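Local coordinates for protein malonyl CoA reductase (malonate semialdehyde-forming) (Sulfolobus tokodaii, PDB 2EP5) that probably reduces malonyl-CoA to 3-oxopropanoate (malonate semialdehyde) with NADPH, as a member of the aspartate-semialdehyde dehydrogenase family, at residues A[25-30]-A[336-341]; A[18-23]-A[80-85]; A[275-280]-A[344-349]; A[130-135]-A[144-149]; A[284-289]-A[300-305]. All coordinates share one frame; numbering follows the deposited sequence.

Contact 1 (A[25-30]-A[336-341])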
# COMPACT_ATOMS: atom_id res chain seq x y z
N ALA A 25 -23.35 -20.20 9.20
CA ALA A 25 -23.60 -21.23 8.20
C ALA A 25 -23.18 -22.61 8.71
O ALA A 25 -23.69 -23.63 8.25
CB ALA A 25 -22.87 -20.89 6.92
N LYS A 26 -22.26 -22.62 9.67
CA LYS A 26 -21.75 -23.87 10.21
C LYS A 26 -21.91 -23.97 11.74
O LYS A 26 -21.17 -24.70 12.39
CB LYS A 26 -20.27 -24.00 9.84
CG LYS A 26 -19.36 -23.01 10.56
CD LYS A 26 -17.96 -22.94 9.95
CE LYS A 26 -17.88 -21.92 8.81
NZ LYS A 26 -18.82 -22.19 7.68
N HIS A 27 -22.88 -23.25 12.30
CA HIS A 27 -23.08 -23.28 13.74
C HIS A 27 -23.84 -24.52 14.22
O HIS A 27 -24.78 -24.96 13.57
CB HIS A 27 -23.83 -22.04 14.21
CG HIS A 27 -23.78 -21.84 15.70
ND1 HIS A 27 -22.92 -20.96 16.30
CD2 HIS A 27 -24.44 -22.47 16.70
CE1 HIS A 27 -23.04 -21.05 17.62
NE2 HIS A 27 -23.96 -21.96 17.88
N PRO A 28 -23.42 -25.10 15.36
CA PRO A 28 -24.04 -26.29 15.96
C PRO A 28 -25.56 -26.21 16.17
O PRO A 28 -26.30 -27.07 15.69
CB PRO A 28 -23.29 -26.44 17.28
CG PRO A 28 -21.94 -25.95 16.95
CD PRO A 28 -22.21 -24.71 16.11
N TYR A 29 -26.03 -25.19 16.89
CA TYR A 29 -27.46 -25.05 17.15
C TYR A 29 -28.15 -23.77 16.66
O TYR A 29 -29.37 -23.71 16.61
CB TYR A 29 -27.76 -25.23 18.65
CG TYR A 29 -26.86 -24.45 19.58
CD1 TYR A 29 -25.63 -24.96 19.96
CD2 TYR A 29 -27.26 -23.22 20.09
CE1 TYR A 29 -24.81 -24.26 20.84
CE2 TYR A 29 -26.45 -22.51 20.98
CZ TYR A 29 -25.23 -23.04 21.35
OH TYR A 29 -24.43 -22.36 22.24
N LEU A 30 -27.37 -22.75 16.32
CA LEU A 30 -27.95 -21.50 15.82
C LEU A 30 -28.23 -21.68 14.33
O LEU A 30 -27.31 -21.78 13.53
CB LEU A 30 -26.96 -20.35 16.04
CG LEU A 30 -27.17 -19.36 17.20
CD1 LEU A 30 -27.79 -20.05 18.39
CD2 LEU A 30 -25.84 -18.73 17.55
N ILE A 336 -18.64 -11.64 18.83
CA ILE A 336 -19.17 -11.37 20.17
C ILE A 336 -20.69 -11.37 20.21
O ILE A 336 -21.28 -11.68 21.24
CB ILE A 336 -18.66 -10.03 20.76
CG1 ILE A 336 -18.82 -8.90 19.75
CG2 ILE A 336 -17.24 -10.18 21.21
CD1 ILE A 336 -18.60 -7.55 20.36
N THR A 337 -21.33 -11.03 19.10
CA THR A 337 -22.79 -11.04 19.05
C THR A 337 -23.26 -12.49 19.13
O THR A 337 -24.17 -12.83 19.89
CB THR A 337 -23.30 -10.43 17.73
OG1 THR A 337 -22.93 -9.05 17.67
CG2 THR A 337 -24.83 -10.55 17.65
N ILE A 338 -22.63 -13.34 18.34
CA ILE A 338 -22.97 -14.76 18.31
C ILE A 338 -22.63 -15.39 19.65
O ILE A 338 -23.38 -16.23 20.17
CB ILE A 338 -22.21 -15.46 17.14
CG1 ILE A 338 -22.76 -14.97 15.80
CG2 ILE A 338 -22.33 -16.98 17.26
CD1 ILE A 338 -21.95 -15.40 14.59
N LEU A 339 -21.50 -14.98 20.23
CA LEU A 339 -21.07 -15.52 21.52
C LEU A 339 -22.05 -15.05 22.60
O LEU A 339 -22.30 -15.77 23.58
CB LEU A 339 -19.66 -15.03 21.87
CG LEU A 339 -18.72 -15.99 22.61
CD1 LEU A 339 -17.84 -15.20 23.56
CD2 LEU A 339 -19.49 -17.04 23.38
N THR A 340 -22.59 -13.85 22.43
CA THR A 340 -23.53 -13.31 23.39
C THR A 340 -24.79 -14.17 23.39
O THR A 340 -25.34 -14.47 24.45
CB THR A 340 -23.89 -11.84 23.08
OG1 THR A 340 -22.70 -11.04 23.18
CG2 THR A 340 -24.93 -11.32 24.07
N VAL A 341 -25.24 -14.57 22.20
CA VAL A 341 -26.42 -15.41 22.10
C VAL A 341 -26.15 -16.77 22.76
O VAL A 341 -27.00 -17.29 23.49
CB VAL A 341 -26.86 -15.66 20.62
CG1 VAL A 341 -28.10 -16.53 20.59
CG2 VAL A 341 -27.14 -14.34 19.92
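The imidazole of His27, which meets Ile338 across the contact, is clamped within its own loop: Pro28 CD lies on one face, Leu30 CB on the other, and Tyr29 CA in plane at the edge. The far end of this imidazole stands in turn over the centre of the Tyr29 ring. Set opposite the main-chain nitrogen (chi1 -166°), the His27 ring reaches to helix 334-347, where the CG2 methyl of Ile338 meets the ring at a slant. That methyl, itself trans to the Ile338 backbone N, is shared with Leu30, whose CD2 lies 3.9 Å from Ile338 CG2. The two branches of Leu30 divide the work, since CD1 goes to the next turn of the helix and approaches Val341 CG1 at 4.2 Å. Residues 25-30 connect the first helix of the NAD-binding domain, 15-24, with strand 30-36, so the contact seats the C-terminal helix on that domain. Met23 and Leu24 add to the cover of Ile338, and Thr279 touches it from a loop of the dimerisation domain. No hydrogen bond or charge pair crosses between the two segments; dispersion between methyl groups and the imidazole carries the contact, so fit of shape rather than bond direction sets the spacing.

Contact 2 (A[18-23]-A[80-85])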
# COMPACT_ATOMS: atom_id res chain seq x y z
N GLN A 18 -21.53 -10.31 6.58
CA GLN A 18 -21.00 -11.46 5.86
C GLN A 18 -20.20 -12.35 6.80
O GLN A 18 -20.25 -13.57 6.69
CB GLN A 18 -20.15 -11.00 4.67
CG GLN A 18 -20.95 -10.17 3.66
CD GLN A 18 -20.17 -9.86 2.39
OE1 GLN A 18 -20.49 -8.91 1.67
NE2 GLN A 18 -19.15 -10.67 2.11
N LYS A 19 -19.47 -11.76 7.74
CA LYS A 19 -18.70 -12.54 8.71
C LYS A 19 -19.67 -13.42 9.51
O LYS A 19 -19.44 -14.61 9.69
CB LYS A 19 -17.96 -11.63 9.69
CG LYS A 19 -16.52 -11.37 9.35
CD LYS A 19 -15.65 -12.61 9.54
CE LYS A 19 -14.29 -12.40 8.89
NZ LYS A 19 -13.40 -13.58 9.04
N MET A 20 -20.75 -12.82 9.98
CA MET A 20 -21.74 -13.55 10.77
C MET A 20 -22.40 -14.65 9.95
O MET A 20 -22.57 -15.77 10.43
CB MET A 20 -22.79 -12.58 11.32
CG MET A 20 -22.21 -11.59 12.31
SD MET A 20 -23.39 -10.40 12.92
CE MET A 20 -24.19 -11.34 14.22
N VAL A 21 -22.76 -14.34 8.71
CA VAL A 21 -23.38 -15.33 7.84
C VAL A 21 -22.43 -16.52 7.72
O VAL A 21 -22.87 -17.67 7.80
CB VAL A 21 -23.66 -14.75 6.44
CG1 VAL A 21 -23.94 -15.88 5.45
CG2 VAL A 21 -24.85 -13.82 6.50
N LYS A 22 -21.14 -16.25 7.55
CA LYS A 22 -20.16 -17.32 7.42
C LYS A 22 -20.01 -18.15 8.69
O LYS A 22 -19.91 -19.37 8.63
CB LYS A 22 -18.79 -16.77 7.01
CG LYS A 22 -17.81 -17.85 6.58
CD LYS A 22 -16.46 -17.29 6.14
CE LYS A 22 -15.66 -16.72 7.31
NZ LYS A 22 -14.35 -16.14 6.87
N MET A 23 -20.01 -17.47 9.83
CA MET A 23 -19.86 -18.15 11.12
C MET A 23 -21.11 -18.94 11.52
O MET A 23 -21.02 -19.95 12.23
CB MET A 23 -19.51 -17.13 12.21
CG MET A 23 -18.13 -16.50 12.04
SD MET A 23 -17.77 -15.22 13.28
CE MET A 23 -17.57 -16.21 14.76
N VAL A 80 -34.59 -15.53 17.82
CA VAL A 80 -33.78 -14.37 18.18
C VAL A 80 -33.38 -13.60 16.93
O VAL A 80 -33.04 -14.18 15.90
CB VAL A 80 -32.49 -14.78 18.93
CG1 VAL A 80 -31.67 -13.54 19.27
CG2 VAL A 80 -32.85 -15.55 20.18
N VAL A 81 -33.43 -12.28 17.01
CA VAL A 81 -33.04 -11.45 15.89
C VAL A 81 -31.67 -10.86 16.19
O VAL A 81 -31.49 -10.22 17.22
CB VAL A 81 -34.02 -10.29 15.67
CG1 VAL A 81 -33.60 -9.50 14.44
CG2 VAL A 81 -35.43 -10.83 15.50
N LEU A 82 -30.72 -11.11 15.30
CA LEU A 82 -29.37 -10.57 15.45
C LEU A 82 -29.30 -9.37 14.52
O LEU A 82 -29.92 -9.37 13.46
CB LEU A 82 -28.32 -11.62 15.06
CG LEU A 82 -28.47 -13.01 15.66
CD1 LEU A 82 -27.19 -13.77 15.39
CD2 LEU A 82 -28.72 -12.95 17.16
N SER A 83 -28.53 -8.36 14.90
CA SER A 83 -28.45 -7.16 14.09
C SER A 83 -27.04 -6.61 13.87
O SER A 83 -26.25 -6.49 14.81
CB SER A 83 -29.31 -6.05 14.71
OG SER A 83 -29.31 -4.89 13.90
N ALA A 84 -26.76 -6.29 12.62
CA ALA A 84 -25.48 -5.73 12.22
C ALA A 84 -25.79 -4.49 11.40
O ALA A 84 -24.99 -4.05 10.58
CB ALA A 84 -24.69 -6.72 11.39
N LEU A 85 -26.98 -3.93 11.62
CA LEU A 85 -27.43 -2.74 10.91
C LEU A 85 -26.50 -1.54 11.12
O LEU A 85 -25.82 -1.43 12.14
CB LEU A 85 -28.82 -2.34 11.39
CG LEU A 85 -29.99 -3.26 11.07
CD1 LEU A 85 -31.16 -2.94 12.02
CD2 LEU A 85 -30.39 -3.11 9.60
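Met20, on the helix that follows the first strand of the Rossmann-type NAD-binding domain, meets Leu82 and Ala84 at the end of the fourth strand in sequence, 80-83. Its chain runs straight out from helix 15-24, with CG beside the backbone N (chi1 -65°) and an extended second torsion, and then bends at the sulfur (chi3 83°). The bend splits the contact in two: Met20 SD lies 4.2 Å from Ala84 CB, while the terminal methyl turns aside so that Met20 CE comes to 4.0 Å from Leu82 CD1. Leu82 offers one branch of its fork to this methyl. In the parallel sheet, strand 80-83 lies between 5-10 and 103-106, and helix 15-24 belongs to the crossover from 5-10 to 30-36; the Met20 side chain therefore reaches past its own crossover to the strand on the other side of 5-10. Helix 334-347 joins the same apolar patch, with Thr337 against Met20 and Val341 against Leu82. The side chain of Ala84 is about 12 Å from that of Cys151, the predicted acyl-thioester nucleophile. On the other side of the strand, Ser83 OG is hydrogen-bonded to Glu94 OE2, and takes a weak 3.4 Å bond from Leu85 N.

Contact 3 (A[275-280]-A[344-349])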
# COMPACT_ATOMS: atom_id res chain seq x y z
N LYS A 275 -18.00 -23.14 29.99
CA LYS A 275 -19.09 -23.90 29.42
C LYS A 275 -18.74 -24.35 28.00
O LYS A 275 -19.57 -24.95 27.31
CB LYS A 275 -20.37 -23.06 29.39
CG LYS A 275 -20.75 -22.48 30.73
CD LYS A 275 -20.93 -23.56 31.78
CE LYS A 275 -21.37 -22.95 33.10
NZ LYS A 275 -21.48 -23.96 34.19
N ASN A 276 -17.51 -24.06 27.59
CA ASN A 276 -17.05 -24.43 26.26
C ASN A 276 -18.05 -24.07 25.18
O ASN A 276 -18.49 -24.93 24.42
CB ASN A 276 -16.77 -25.93 26.20
CG ASN A 276 -15.70 -26.36 27.16
OD1 ASN A 276 -15.91 -26.35 28.37
ND2 ASN A 276 -14.54 -26.72 26.63
N LEU A 277 -18.43 -22.80 25.13
CA LEU A 277 -19.38 -22.36 24.13
C LEU A 277 -18.70 -22.38 22.76
O LEU A 277 -17.53 -21.98 22.63
CB LEU A 277 -19.89 -20.95 24.48
CG LEU A 277 -20.48 -20.82 25.90
CD1 LEU A 277 -21.01 -19.42 26.11
CD2 LEU A 277 -21.61 -21.84 26.09
N PRO A 278 -19.41 -22.85 21.72
CA PRO A 278 -18.90 -22.95 20.35
C PRO A 278 -18.09 -21.79 19.79
O PRO A 278 -17.12 -22.01 19.06
CB PRO A 278 -20.17 -23.22 19.52
CG PRO A 278 -21.29 -22.76 20.40
CD PRO A 278 -20.84 -23.18 21.76
N THR A 279 -18.45 -20.56 20.15
CA THR A 279 -17.73 -19.40 19.64
C THR A 279 -16.71 -18.81 20.63
O THR A 279 -16.05 -17.81 20.32
CB THR A 279 -18.74 -18.32 19.21
OG1 THR A 279 -19.64 -18.89 18.26
CG2 THR A 279 -18.03 -17.13 18.56
N ALA A 280 -16.57 -19.43 21.79
CA ALA A 280 -15.62 -18.96 22.80
C ALA A 280 -14.22 -19.52 22.57
O ALA A 280 -14.04 -20.73 22.47
CB ALA A 280 -16.09 -19.35 24.19
N MET A 344 -26.48 -16.43 26.46
CA MET A 344 -27.88 -16.26 26.84
C MET A 344 -28.60 -17.60 26.89
O MET A 344 -29.39 -17.85 27.80
CB MET A 344 -28.58 -15.32 25.85
CG MET A 344 -28.16 -13.85 25.96
SD MET A 344 -28.84 -12.82 24.64
CE MET A 344 -30.49 -12.49 25.23
N LYS A 345 -28.33 -18.47 25.92
CA LYS A 345 -28.96 -19.79 25.91
C LYS A 345 -28.45 -20.55 27.13
O LYS A 345 -29.22 -21.17 27.86
CB LYS A 345 -28.60 -20.53 24.62
CG LYS A 345 -29.13 -21.97 24.55
CD LYS A 345 -30.65 -22.02 24.58
CE LYS A 345 -31.16 -23.46 24.58
NZ LYS A 345 -32.65 -23.54 24.56
N GLU A 346 -27.14 -20.48 27.35
CA GLU A 346 -26.50 -21.15 28.48
C GLU A 346 -27.07 -20.70 29.83
O GLU A 346 -27.17 -21.50 30.76
CB GLU A 346 -24.99 -20.87 28.45
CG GLU A 346 -24.19 -21.42 29.63
CD GLU A 346 -24.29 -22.92 29.75
OE1 GLU A 346 -24.44 -23.58 28.70
OE2 GLU A 346 -24.22 -23.44 30.88
N LEU A 347 -27.45 -19.43 29.94
CA LEU A 347 -27.99 -18.91 31.18
C LEU A 347 -29.52 -18.98 31.31
O LEU A 347 -30.08 -18.63 32.34
CB LEU A 347 -27.52 -17.47 31.39
CG LEU A 347 -26.00 -17.33 31.49
CD1 LEU A 347 -25.61 -15.87 31.76
CD2 LEU A 347 -25.50 -18.23 32.61
N GLY A 348 -30.19 -19.44 30.25
CA GLY A 348 -31.63 -19.55 30.32
C GLY A 348 -32.46 -18.36 29.86
O GLY A 348 -33.68 -18.40 29.95
N TYR A 349 -31.82 -17.29 29.41
CA TYR A 349 -32.58 -16.15 28.91
C TYR A 349 -33.05 -16.56 27.52
O TYR A 349 -34.00 -16.01 26.99
CB TYR A 349 -31.71 -14.90 28.79
CG TYR A 349 -31.08 -14.47 30.09
CD1 TYR A 349 -29.88 -15.03 30.53
CD2 TYR A 349 -31.67 -13.49 30.87
CE1 TYR A 349 -29.28 -14.61 31.72
CE2 TYR A 349 -31.09 -13.07 32.07
CZ TYR A 349 -29.90 -13.63 32.49
OH TYR A 349 -29.32 -13.20 33.66
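Glu346 sends its CG anti to the backbone N (chi1 176°) and then bends at chi2 (60°), which brings the carboxylate beside Lys275, whose own chain is kinked at chi2 (-57°). The meeting joins two helix ends, each closed by a Schellman motif. Asn276, with positive phi, is the C-prime residue after helix 271-274, Leu277 N bonding back to Pro272 O; Gly348 plays that part after helix 334-347, its N donating to Lys345 O at 3.1 Å, backed by a weak bond from Tyr349 N to Met344 O. At the backbone angles of Gly348 a CB would press on the preceding carbonyl. The side chains of Lys275 and Glu346 cross at about a right angle, and the carboxylate lies against the aliphatic part of the lysine: Glu346 OE2 is 3.4 Å from Lys275 CD. The charged ends do not close, since Lys275 NZ remains 4.3 Å from Glu346 OE2, beyond a salt bridge, although attraction at that range is probably still felt. An alanine in place of Glu346 would strip away the carboxylate and is likely to leave the Lys275 ammonium without this nearby negative charge and its methylenes less covered. Leu277, which begins a type I turn running to Ala280, also packs on Glu342 and Val343, one helical turn before Glu346. On the other carboxylate oxygen, Leu277 CD2 comes to 4.2 Å from Glu346 OE1.

Contact 4 (A[130-135]-A[144-149])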
# COMPACT_ATOMS: atom_id res chain seq x y z
N GLU A 130 -28.31 -9.83 33.71
CA GLU A 130 -29.35 -9.83 34.72
C GLU A 130 -30.26 -8.62 34.55
O GLU A 130 -31.39 -8.61 35.04
CB GLU A 130 -28.75 -9.82 36.13
CG GLU A 130 -27.90 -11.04 36.44
CD GLU A 130 -28.03 -11.47 37.88
OE1 GLU A 130 -29.16 -11.82 38.28
OE2 GLU A 130 -27.01 -11.45 38.61
N LEU A 131 -29.76 -7.60 33.85
CA LEU A 131 -30.55 -6.39 33.62
C LEU A 131 -31.81 -6.76 32.86
O LEU A 131 -32.81 -6.04 32.93
CB LEU A 131 -29.78 -5.36 32.80
CG LEU A 131 -28.79 -4.42 33.49
CD1 LEU A 131 -28.20 -3.47 32.45
CD2 LEU A 131 -29.50 -3.63 34.58
N LEU A 132 -31.76 -7.87 32.14
CA LEU A 132 -32.90 -8.31 31.35
C LEU A 132 -34.12 -8.64 32.20
O LEU A 132 -35.25 -8.61 31.70
CB LEU A 132 -32.51 -9.51 30.49
CG LEU A 132 -31.53 -9.22 29.35
CD1 LEU A 132 -31.23 -10.51 28.57
CD2 LEU A 132 -32.12 -8.16 28.44
N LYS A 133 -33.90 -8.94 33.47
CA LYS A 133 -34.99 -9.30 34.38
C LYS A 133 -35.95 -8.15 34.68
O LYS A 133 -37.07 -8.39 35.12
CB LYS A 133 -34.42 -9.81 35.71
CG LYS A 133 -33.75 -11.18 35.62
CD LYS A 133 -33.10 -11.57 36.95
CE LYS A 133 -34.09 -11.54 38.10
NZ LYS A 133 -33.48 -11.94 39.41
N PHE A 134 -35.53 -6.92 34.43
CA PHE A 134 -36.36 -5.76 34.73
C PHE A 134 -36.56 -4.83 33.54
O PHE A 134 -37.25 -3.82 33.64
CB PHE A 134 -35.71 -4.98 35.87
CG PHE A 134 -35.25 -5.86 37.01
CD1 PHE A 134 -36.14 -6.26 38.00
CD2 PHE A 134 -33.93 -6.31 37.06
CE1 PHE A 134 -35.74 -7.11 39.03
CE2 PHE A 134 -33.51 -7.16 38.09
CZ PHE A 134 -34.42 -7.56 39.07
N GLN A 135 -35.95 -5.19 32.41
CA GLN A 135 -36.04 -4.37 31.21
C GLN A 135 -37.47 -4.14 30.71
O GLN A 135 -37.89 -3.01 30.51
CB GLN A 135 -35.18 -4.98 30.10
CG GLN A 135 -35.23 -4.21 28.79
CD GLN A 135 -34.24 -4.74 27.77
OE1 GLN A 135 -33.03 -4.57 27.92
NE2 GLN A 135 -34.74 -5.40 26.73
N ILE A 144 -37.08 -7.92 24.15
CA ILE A 144 -35.79 -7.89 24.83
C ILE A 144 -34.72 -7.29 23.93
O ILE A 144 -34.64 -7.62 22.75
CB ILE A 144 -35.35 -9.32 25.23
CG1 ILE A 144 -36.26 -9.87 26.33
CG2 ILE A 144 -33.89 -9.32 25.64
CD1 ILE A 144 -36.29 -9.04 27.61
N LEU A 145 -33.89 -6.41 24.48
CA LEU A 145 -32.81 -5.79 23.72
C LEU A 145 -31.48 -5.92 24.45
O LEU A 145 -31.36 -5.59 25.64
CB LEU A 145 -33.10 -4.31 23.45
CG LEU A 145 -32.02 -3.60 22.63
CD1 LEU A 145 -31.90 -4.26 21.27
CD2 LEU A 145 -32.35 -2.14 22.46
N VAL A 146 -30.48 -6.43 23.73
CA VAL A 146 -29.13 -6.60 24.26
C VAL A 146 -28.17 -5.94 23.27
O VAL A 146 -28.38 -6.00 22.06
CB VAL A 146 -28.76 -8.10 24.42
CG1 VAL A 146 -27.34 -8.23 24.96
CG2 VAL A 146 -29.75 -8.79 25.37
N LYS A 147 -27.13 -5.31 23.78
CA LYS A 147 -26.19 -4.65 22.89
C LYS A 147 -24.76 -5.13 23.05
O LYS A 147 -24.38 -5.69 24.07
CB LYS A 147 -26.27 -3.14 23.11
CG LYS A 147 -27.48 -2.49 22.45
CD LYS A 147 -27.31 -2.43 20.94
CE LYS A 147 -28.56 -1.94 20.24
NZ LYS A 147 -28.29 -1.53 18.84
N ASN A 148 -23.98 -4.92 22.00
CA ASN A 148 -22.57 -5.27 21.98
C ASN A 148 -21.85 -3.95 21.76
O ASN A 148 -22.35 -3.07 21.06
CB ASN A 148 -22.28 -6.26 20.86
CG ASN A 148 -22.86 -7.63 21.13
OD1 ASN A 148 -23.69 -8.13 20.36
ND2 ASN A 148 -22.44 -8.24 22.22
N PRO A 149 -20.66 -3.79 22.35
CA PRO A 149 -19.92 -2.55 22.19
C PRO A 149 -19.17 -2.30 20.88
O PRO A 149 -19.05 -3.18 20.03
CB PRO A 149 -18.96 -2.58 23.38
CG PRO A 149 -18.62 -4.04 23.46
CD PRO A 149 -19.98 -4.71 23.28
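Leu132 points its forked end at strand 144-147 and straddles two of its residues, lying aslant to Ile144 and nearly perpendicular to Val146. Its CD2 meets Ile144 CG2 at 3.5 Å, the tighter of these methyl contacts, and its CD1 lies 3.9 Å from Val146 CG2. The same CD2 also leans on the backbone between them, 3.9 Å from Leu145 O. Ile144 can offer this methyl because its CG2 is the branch trans to the backbone N, while its CG1 branch takes CD1 toward the amide end of Gln135. Gln135, one turn further along the helix, approaches differently: its chain is fully drawn out (chi1 179°, chi2 173°) and carries the amide against the main chain of Leu145, Gln135 CD lying 3.7 Å from both Leu145 N and Leu145 O. Ile144 and Val146 turn their own peptide groups to strand 103-106, so the amide of Gln135 lies along the outward-facing edge of the strand. An alanine here would take the amide away and would probably leave the main-chain N and O of Leu145 without the polar group now set beside them. Helix 132-140 precedes this strand, the last of the parallel Rossmann-type sheet and its outermost within the chain, in the crossover from 103-106. Further along the same strand, Lys147 is tied to Glu94. Helix 334-347 packs alongside, bringing Met344 against both Leu132 and Val146, and Thr340 against Val146.

Contact 5 (A[284-289]-A[300-305])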
# COMPACT_ATOMS: atom_id res chain seq x y z
N PRO A 284 -8.97 -16.34 25.64
CA PRO A 284 -9.39 -15.04 25.13
C PRO A 284 -8.29 -13.99 25.04
O PRO A 284 -8.39 -13.04 24.26
CB PRO A 284 -10.51 -14.63 26.08
CG PRO A 284 -10.10 -15.28 27.36
CD PRO A 284 -9.65 -16.65 26.91
N ILE A 285 -7.24 -14.17 25.83
CA ILE A 285 -6.12 -13.24 25.81
C ILE A 285 -4.82 -14.01 25.64
O ILE A 285 -4.52 -14.92 26.41
CB ILE A 285 -6.04 -12.43 27.12
CG1 ILE A 285 -7.34 -11.66 27.34
CG2 ILE A 285 -4.85 -11.48 27.05
CD1 ILE A 285 -7.45 -10.98 28.72
N ILE A 286 -4.05 -13.65 24.62
CA ILE A 286 -2.77 -14.28 24.36
C ILE A 286 -1.66 -13.28 24.66
O ILE A 286 -1.73 -12.12 24.23
CB ILE A 286 -2.63 -14.70 22.88
CG1 ILE A 286 -3.66 -15.77 22.53
CG2 ILE A 286 -1.21 -15.19 22.60
CD1 ILE A 286 -3.73 -16.10 21.04
N VAL A 287 -0.65 -13.71 25.40
CA VAL A 287 0.47 -12.83 25.73
C VAL A 287 1.70 -13.25 24.93
O VAL A 287 2.08 -14.42 24.89
CB VAL A 287 0.80 -12.85 27.24
CG1 VAL A 287 2.02 -12.00 27.52
CG2 VAL A 287 -0.40 -12.33 28.04
N ARG A 288 2.32 -12.28 24.26
CA ARG A 288 3.51 -12.53 23.46
C ARG A 288 4.75 -11.98 24.16
O ARG A 288 4.75 -10.85 24.64
CB ARG A 288 3.34 -11.88 22.09
CG ARG A 288 2.50 -12.70 21.15
CD ARG A 288 3.32 -13.85 20.64
NE ARG A 288 2.58 -15.09 20.50
CZ ARG A 288 3.14 -16.24 20.15
NH1 ARG A 288 4.45 -16.29 19.91
NH2 ARG A 288 2.40 -17.34 20.04
N ASP A 289 5.81 -12.79 24.22
CA ASP A 289 7.04 -12.36 24.86
C ASP A 289 7.95 -11.59 23.90
O ASP A 289 8.74 -10.75 24.34
CB ASP A 289 7.82 -13.56 25.41
CG ASP A 289 7.05 -14.32 26.47
OD1 ASP A 289 6.43 -13.67 27.34
OD2 ASP A 289 7.08 -15.57 26.44
N VAL A 300 -3.66 -11.23 14.00
CA VAL A 300 -5.07 -10.88 13.82
C VAL A 300 -6.03 -12.07 13.83
O VAL A 300 -7.14 -11.97 14.35
CB VAL A 300 -5.29 -10.08 12.52
CG1 VAL A 300 -5.24 -11.01 11.31
CG2 VAL A 300 -6.63 -9.36 12.58
N ASN A 301 -5.61 -13.19 13.26
CA ASN A 301 -6.46 -14.37 13.18
C ASN A 301 -6.46 -15.30 14.40
O ASN A 301 -7.14 -16.32 14.39
CB ASN A 301 -6.11 -15.19 11.93
CG ASN A 301 -6.37 -14.42 10.65
OD1 ASN A 301 -7.48 -13.94 10.42
ND2 ASN A 301 -5.35 -14.32 9.80
N ALA A 302 -5.71 -14.94 15.44
CA ALA A 302 -5.63 -15.76 16.64
C ALA A 302 -6.98 -16.35 17.05
O ALA A 302 -7.95 -15.62 17.26
CB ALA A 302 -5.06 -14.94 17.79
N GLU A 303 -7.03 -17.68 17.15
CA GLU A 303 -8.23 -18.41 17.52
C GLU A 303 -9.47 -17.93 16.77
O GLU A 303 -10.49 -17.58 17.36
CB GLU A 303 -8.45 -18.33 19.03
CG GLU A 303 -7.28 -18.93 19.80
CD GLU A 303 -7.49 -18.97 21.30
OE1 GLU A 303 -8.47 -19.61 21.74
OE2 GLU A 303 -6.67 -18.37 22.03
N SER A 304 -9.37 -17.92 15.45
CA SER A 304 -10.47 -17.51 14.58
C SER A 304 -10.82 -16.04 14.71
O SER A 304 -11.85 -15.60 14.18
CB SER A 304 -11.70 -18.36 14.87
OG SER A 304 -11.35 -19.74 14.80
N GLY A 305 -9.97 -15.27 15.39
CA GLY A 305 -10.24 -13.85 15.55
C GLY A 305 -11.04 -13.51 16.79
O GLY A 305 -11.57 -12.41 16.90
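Apolar contact joins Ile286 to Ala302 where strand 285-287 borders the mixed sheet of the dimerisation domain. Ile286 has CG1 beside its backbone N (chi1 -65°) and continues straight to the terminal methyl (chi2 172°), so that Ile286 CD1 arrives at Ala302 CB, 3.7 Å away. The neighbouring Ile285 points away from 300-305 and packs on Leu265 of helix 258-266, so the strand presents one isoleucine to the turn and the other to the helix.

A second kind of contact sets a polar group beside carbon. The extended Glu303 slants across Ile286, and its OE2 lies 3.8 Å from Ile286 CD1, a van der Waals approach and not a polar bond. The other oxygen, OE1, is hydrogen-bonded to the backbone N of Gln283, with a weaker bond from Lys282 N, which fixes the carboxylate close to the start of the strand; Pro281 touches the same side chain.

Main-chain bonds hold the two segments in shape without passing between them. Ile286 is bonded to Val308 and Val310 of the parallel strand 308-316. Within the other segment, positive phi angles at Glu303, Ser304 and Gly305 wind the chain into a tight turn, which Gly305 N closes by donating to Ala302 O at 2.8 Å, with a weak bond to Asn301 O beside it. Back at the carboxylate, the shaft of the isoleucine is nearly as close as its methyl: Glu303 OE2 lies 4.0 Å from Ile286 CG1.

Contacts 1, 3 and 4 gather round the C-terminal helix 334-347: contacts 1 and 3 use it, centres about 9 Å apart, while Asn148 of contact 4 reaches Thr337 and Thr340 by probable hydrogen bonds. Contact 2, its centre about 9 Å from that of contact 1, shares the parallel sheet with contact 4, and Val341 touches Leu82. Along the chain contacts 2, 4 and 5 follow in series; contact 1 spans 4 and 5, contact 3 encloses 5, and contact 1 interlaces with 2 and 3. The C-terminal helix thus returns to the NAD-binding domain and carries loop 275-280 of the dimerisation domain against it. Contact 5 stands apart in the latter, its centre about 28 Å from contact 4's.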